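Long-range contact in novel immune-type receptor 11 (Ictalurus punctatus, PDB 2QTE), which probably serves as a bony fish immune receptor of the NITR family, one of whose members mediates allogeneic recognition, through an immunoglobulin V-like extracellular domain: residues V11-S24 and V71-E85. The protein carries 1 engineered substitution. Numbering follows the deposited sequence.
Sequences VKRGENVTMECSMS and VNDQKFDLNIIGARE
Val17 and Met19 pair antiparallel with Ile80 and Leu78 through two hydrogen-bonded pairs, joining the B and E strands of the immunoglobulin V-type sandwich. Beyond Met19 the ladder is continued partly by a side chain. Asp77 CB packs against Thr18 CG2 at 3.8 Å; chi1 of -52°, with CG opposite the carbonyl carbon, turns the carboxylate across Glu20, whose CA lies by CG. There OD1 accepts a nearly straight hydrogen bond (166°) from Cys21 N at 3.1 Å, arriving from above the carboxylate plane. OD1 also sits 3.2 Å from Cys21 O, a fellow acceptor, while OD2 lies 3.9 Å from Glu20 CG. Replacing Asp77 by an alanine would probably cost the Cys21 amide its acceptor and Glu20 CG its neighbour, close to the disulfide with Cys93. Phe76 N donates to Cys21 O at 2.9 Å. On the outer face Thr18 OG1 donates to Asn79 OD1 at 2.8 Å. Val17, Met19, Leu78 and Ile80 face the core, Met19 CE touching Ile80 CD1 (3.6 Å). Met23 CE tucks against Lys75 O, Asn72 O and Phe76 CB, and SD makes an oblique Met-aromatic contact with the Phe76 ring. Beside this apolar core, the buried Asp77 carboxylate thus takes up a backbone amide.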
# COMPACT_ATOMS: atom_id res chain seq x y z
N VAL A 11 20.62 -4.55 6.28
CA VAL A 11 21.77 -3.91 5.69
C VAL A 11 22.43 -3.02 6.74
O VAL A 11 21.79 -2.63 7.72
CB VAL A 11 21.38 -3.05 4.44
CG1 VAL A 11 20.68 -3.90 3.37
CG2 VAL A 11 20.53 -1.82 4.84
N LYS A 12 23.72 -2.72 6.54
CA LYS A 12 24.40 -1.66 7.31
C LYS A 12 24.47 -0.32 6.53
O LYS A 12 24.40 -0.31 5.29
CB LYS A 12 25.81 -2.12 7.67
CG LYS A 12 25.84 -3.50 8.33
CD LYS A 12 27.22 -4.01 8.56
CE LYS A 12 27.21 -5.09 9.68
NZ LYS A 12 26.90 -6.42 9.10
N ARG A 13 24.61 0.79 7.26
CA ARG A 13 24.92 2.08 6.69
C ARG A 13 25.99 1.94 5.59
O ARG A 13 27.02 1.30 5.79
CB ARG A 13 25.41 3.02 7.82
CG ARG A 13 25.77 4.46 7.41
CD ARG A 13 24.52 5.27 7.08
NE ARG A 13 24.74 6.71 6.95
CZ ARG A 13 25.27 7.33 5.89
NH1 ARG A 13 25.68 6.63 4.83
NH2 ARG A 13 25.40 8.65 5.89
N GLY A 14 25.69 2.48 4.42
CA GLY A 14 26.65 2.54 3.33
C GLY A 14 26.68 1.32 2.45
O GLY A 14 27.44 1.28 1.49
N GLU A 15 25.83 0.34 2.75
CA GLU A 15 25.70 -0.88 1.94
C GLU A 15 24.92 -0.66 0.61
O GLU A 15 24.09 0.24 0.51
CB GLU A 15 25.08 -1.99 2.83
CG GLU A 15 24.74 -3.32 2.16
CD GLU A 15 24.54 -4.47 3.14
OE1 GLU A 15 24.69 -4.29 4.38
OE2 GLU A 15 24.26 -5.57 2.64
N ASN A 16 25.25 -1.42 -0.42
CA ASN A 16 24.47 -1.34 -1.65
C ASN A 16 23.39 -2.37 -1.62
O ASN A 16 23.62 -3.50 -1.18
CB ASN A 16 25.32 -1.47 -2.92
CG ASN A 16 26.48 -0.51 -2.92
OD1 ASN A 16 26.37 0.60 -2.41
ND2 ASN A 16 27.60 -0.95 -3.43
N VAL A 17 22.20 -2.00 -2.04
CA VAL A 17 21.11 -2.95 -2.00
C VAL A 17 20.21 -2.90 -3.24
O VAL A 17 20.02 -1.84 -3.85
CB VAL A 17 20.30 -2.85 -0.67
CG1 VAL A 17 19.93 -1.41 -0.32
CG2 VAL A 17 19.04 -3.74 -0.74
N THR A 18 19.67 -4.06 -3.60
CA THR A 18 18.65 -4.18 -4.66
C THR A 18 17.40 -4.90 -4.16
O THR A 18 17.51 -5.99 -3.61
CB THR A 18 19.24 -4.92 -5.83
OG1 THR A 18 20.33 -4.12 -6.34
CG2 THR A 18 18.19 -5.19 -6.92
N MET A 19 16.23 -4.28 -4.29
CA MET A 19 14.97 -4.95 -3.95
C MET A 19 14.28 -5.29 -5.27
O MET A 19 14.14 -4.47 -6.14
CB MET A 19 14.10 -4.08 -3.07
CG MET A 19 14.82 -3.61 -1.87
SD MET A 19 13.97 -2.45 -0.80
CE MET A 19 14.39 -0.85 -1.52
N GLU A 20 13.82 -6.52 -5.38
CA GLU A 20 13.42 -7.11 -6.62
C GLU A 20 11.91 -7.09 -6.85
O GLU A 20 11.14 -7.18 -5.91
CB GLU A 20 13.90 -8.56 -6.62
CG GLU A 20 15.38 -8.75 -6.92
CD GLU A 20 16.23 -8.94 -5.69
OE1 GLU A 20 17.47 -8.75 -5.77
OE2 GLU A 20 15.66 -9.30 -4.62
N CYS A 21 11.50 -6.94 -8.10
CA CYS A 21 10.11 -7.12 -8.50
C CYS A 21 10.16 -7.69 -9.92
O CYS A 21 10.81 -7.12 -10.77
CB CYS A 21 9.39 -5.79 -8.51
SG CYS A 21 7.66 -5.83 -9.07
N SER A 22 9.48 -8.81 -10.17
CA SER A 22 9.50 -9.39 -11.52
C SER A 22 8.52 -8.70 -12.46
O SER A 22 7.50 -8.13 -12.04
CB SER A 22 9.32 -10.92 -11.48
OG SER A 22 9.31 -11.48 -12.80
N MET A 23 8.84 -8.75 -13.75
CA MET A 23 8.10 -8.07 -14.79
C MET A 23 7.26 -9.10 -15.57
O MET A 23 6.24 -8.76 -16.18
CB MET A 23 9.11 -7.39 -15.74
CG MET A 23 8.56 -6.36 -16.67
SD MET A 23 8.17 -4.87 -15.78
CE MET A 23 9.56 -3.81 -16.15
N SER A 24 7.68 -10.36 -15.52
CA SER A 24 7.14 -11.37 -16.44
C SER A 24 5.62 -11.28 -16.58
O SER A 24 5.10 -11.28 -17.70
CB SER A 24 7.64 -12.79 -16.10
OG SER A 24 7.95 -12.97 -14.72
N VAL A 71 15.50 -1.85 -15.14
CA VAL A 71 14.23 -2.14 -15.80
C VAL A 71 14.52 -2.81 -17.14
O VAL A 71 15.22 -2.24 -17.98
CB VAL A 71 13.39 -0.87 -15.99
CG1 VAL A 71 12.07 -1.16 -16.74
CG2 VAL A 71 13.15 -0.17 -14.58
N ASN A 72 13.99 -4.02 -17.32
CA ASN A 72 14.04 -4.71 -18.60
C ASN A 72 12.79 -5.61 -18.83
O ASN A 72 11.76 -5.38 -18.22
CB ASN A 72 15.36 -5.48 -18.77
CG ASN A 72 15.62 -6.53 -17.69
OD1 ASN A 72 14.75 -7.33 -17.33
ND2 ASN A 72 16.85 -6.55 -17.19
N ASP A 73 12.88 -6.59 -19.72
CA ASP A 73 11.75 -7.50 -19.98
C ASP A 73 11.43 -8.38 -18.77
O ASP A 73 10.34 -8.99 -18.69
CB ASP A 73 12.07 -8.40 -21.19
CG ASP A 73 11.68 -7.77 -22.53
OD1 ASP A 73 12.33 -8.14 -23.54
OD2 ASP A 73 10.74 -6.91 -22.58
N GLN A 74 12.38 -8.48 -17.85
CA GLN A 74 12.25 -9.43 -16.77
C GLN A 74 12.25 -8.75 -15.40
O GLN A 74 11.75 -9.34 -14.44
CB GLN A 74 13.33 -10.51 -16.85
CG GLN A 74 13.21 -11.42 -18.13
CD GLN A 74 14.03 -10.90 -19.32
OE1 GLN A 74 13.58 -10.06 -20.11
NE2 GLN A 74 15.26 -11.41 -19.44
N LYS A 75 12.75 -7.52 -15.33
CA LYS A 75 13.07 -6.92 -14.03
C LYS A 75 12.48 -5.55 -13.84
O LYS A 75 12.42 -4.75 -14.77
CB LYS A 75 14.59 -6.79 -13.88
CG LYS A 75 15.34 -8.10 -13.80
CD LYS A 75 16.83 -7.87 -13.64
CE LYS A 75 17.56 -9.19 -13.65
NZ LYS A 75 18.86 -9.10 -12.93
N PHE A 76 12.07 -5.25 -12.62
CA PHE A 76 11.71 -3.91 -12.30
C PHE A 76 12.30 -3.69 -10.91
O PHE A 76 11.56 -3.50 -9.92
CB PHE A 76 10.19 -3.79 -12.36
CG PHE A 76 9.67 -2.40 -12.20
CD1 PHE A 76 9.95 -1.41 -13.14
CD2 PHE A 76 8.85 -2.07 -11.12
CE1 PHE A 76 9.47 -0.13 -13.01
CE2 PHE A 76 8.37 -0.77 -10.99
CZ PHE A 76 8.67 0.20 -11.92
N ASP A 77 13.62 -3.78 -10.82
CA ASP A 77 14.27 -3.83 -9.49
C ASP A 77 14.78 -2.47 -9.05
O ASP A 77 15.34 -1.75 -9.84
CB ASP A 77 15.42 -4.81 -9.49
CG ASP A 77 15.04 -6.20 -10.01
OD1 ASP A 77 13.83 -6.54 -10.04
OD2 ASP A 77 15.97 -6.96 -10.34
N LEU A 78 14.63 -2.19 -7.76
CA LEU A 78 15.01 -0.91 -7.21
C LEU A 78 16.41 -1.05 -6.54
O LEU A 78 16.60 -1.94 -5.75
CB LEU A 78 13.91 -0.53 -6.19
CG LEU A 78 13.92 0.80 -5.44
CD1 LEU A 78 13.91 1.97 -6.40
CD2 LEU A 78 12.69 0.80 -4.52
N ASN A 79 17.38 -0.19 -6.86
CA ASN A 79 18.70 -0.24 -6.22
C ASN A 79 18.93 1.00 -5.36
O ASN A 79 18.38 2.06 -5.65
CB ASN A 79 19.79 -0.26 -7.25
CG ASN A 79 19.49 -1.17 -8.41
OD1 ASN A 79 19.32 -2.36 -8.20
ND2 ASN A 79 19.43 -0.63 -9.63
N ILE A 80 19.72 0.86 -4.30
CA ILE A 80 20.26 1.99 -3.55
C ILE A 80 21.78 1.82 -3.49
O ILE A 80 22.25 0.73 -3.15
CB ILE A 80 19.77 2.07 -2.08
CG1 ILE A 80 18.23 2.01 -1.97
CG2 ILE A 80 20.17 3.39 -1.49
CD1 ILE A 80 17.62 0.65 -2.24
N ILE A 81 22.55 2.86 -3.83
CA ILE A 81 24.00 2.76 -3.62
C ILE A 81 24.28 3.58 -2.34
O ILE A 81 23.96 4.76 -2.27
CB ILE A 81 24.86 3.10 -4.90
CG1 ILE A 81 24.72 1.96 -5.95
CG2 ILE A 81 26.40 3.16 -4.57
CD1 ILE A 81 25.14 2.34 -7.37
N GLY A 82 24.83 2.96 -1.31
CA GLY A 82 25.14 3.70 -0.07
C GLY A 82 23.95 3.97 0.83
O GLY A 82 23.61 5.13 1.07
N ALA A 83 23.32 2.89 1.33
CA ALA A 83 22.12 2.97 2.21
C ALA A 83 22.26 3.87 3.46
O ALA A 83 23.34 3.91 4.08
CB ALA A 83 21.72 1.55 2.63
N ARG A 84 21.21 4.61 3.79
CA ARG A 84 21.23 5.35 5.06
C ARG A 84 20.00 5.03 5.90
O ARG A 84 18.98 4.52 5.38
CB ARG A 84 21.50 6.85 4.91
CG ARG A 84 20.48 7.74 4.19
CD ARG A 84 21.20 9.03 3.65
NE ARG A 84 22.56 8.73 3.16
CZ ARG A 84 23.36 9.56 2.47
NH1 ARG A 84 22.99 10.79 2.11
NH2 ARG A 84 24.56 9.13 2.12
N GLU A 85 20.12 5.29 7.21
CA GLU A 85 19.05 4.93 8.15
C GLU A 85 17.63 5.27 7.62
O GLU A 85 16.72 4.45 7.70
CB GLU A 85 19.25 5.65 9.47
CG GLU A 85 20.44 5.10 10.26
CD GLU A 85 20.47 5.68 11.65
OE1 GLU A 85 19.45 5.52 12.37
OE2 GLU A 85 21.50 6.32 12.01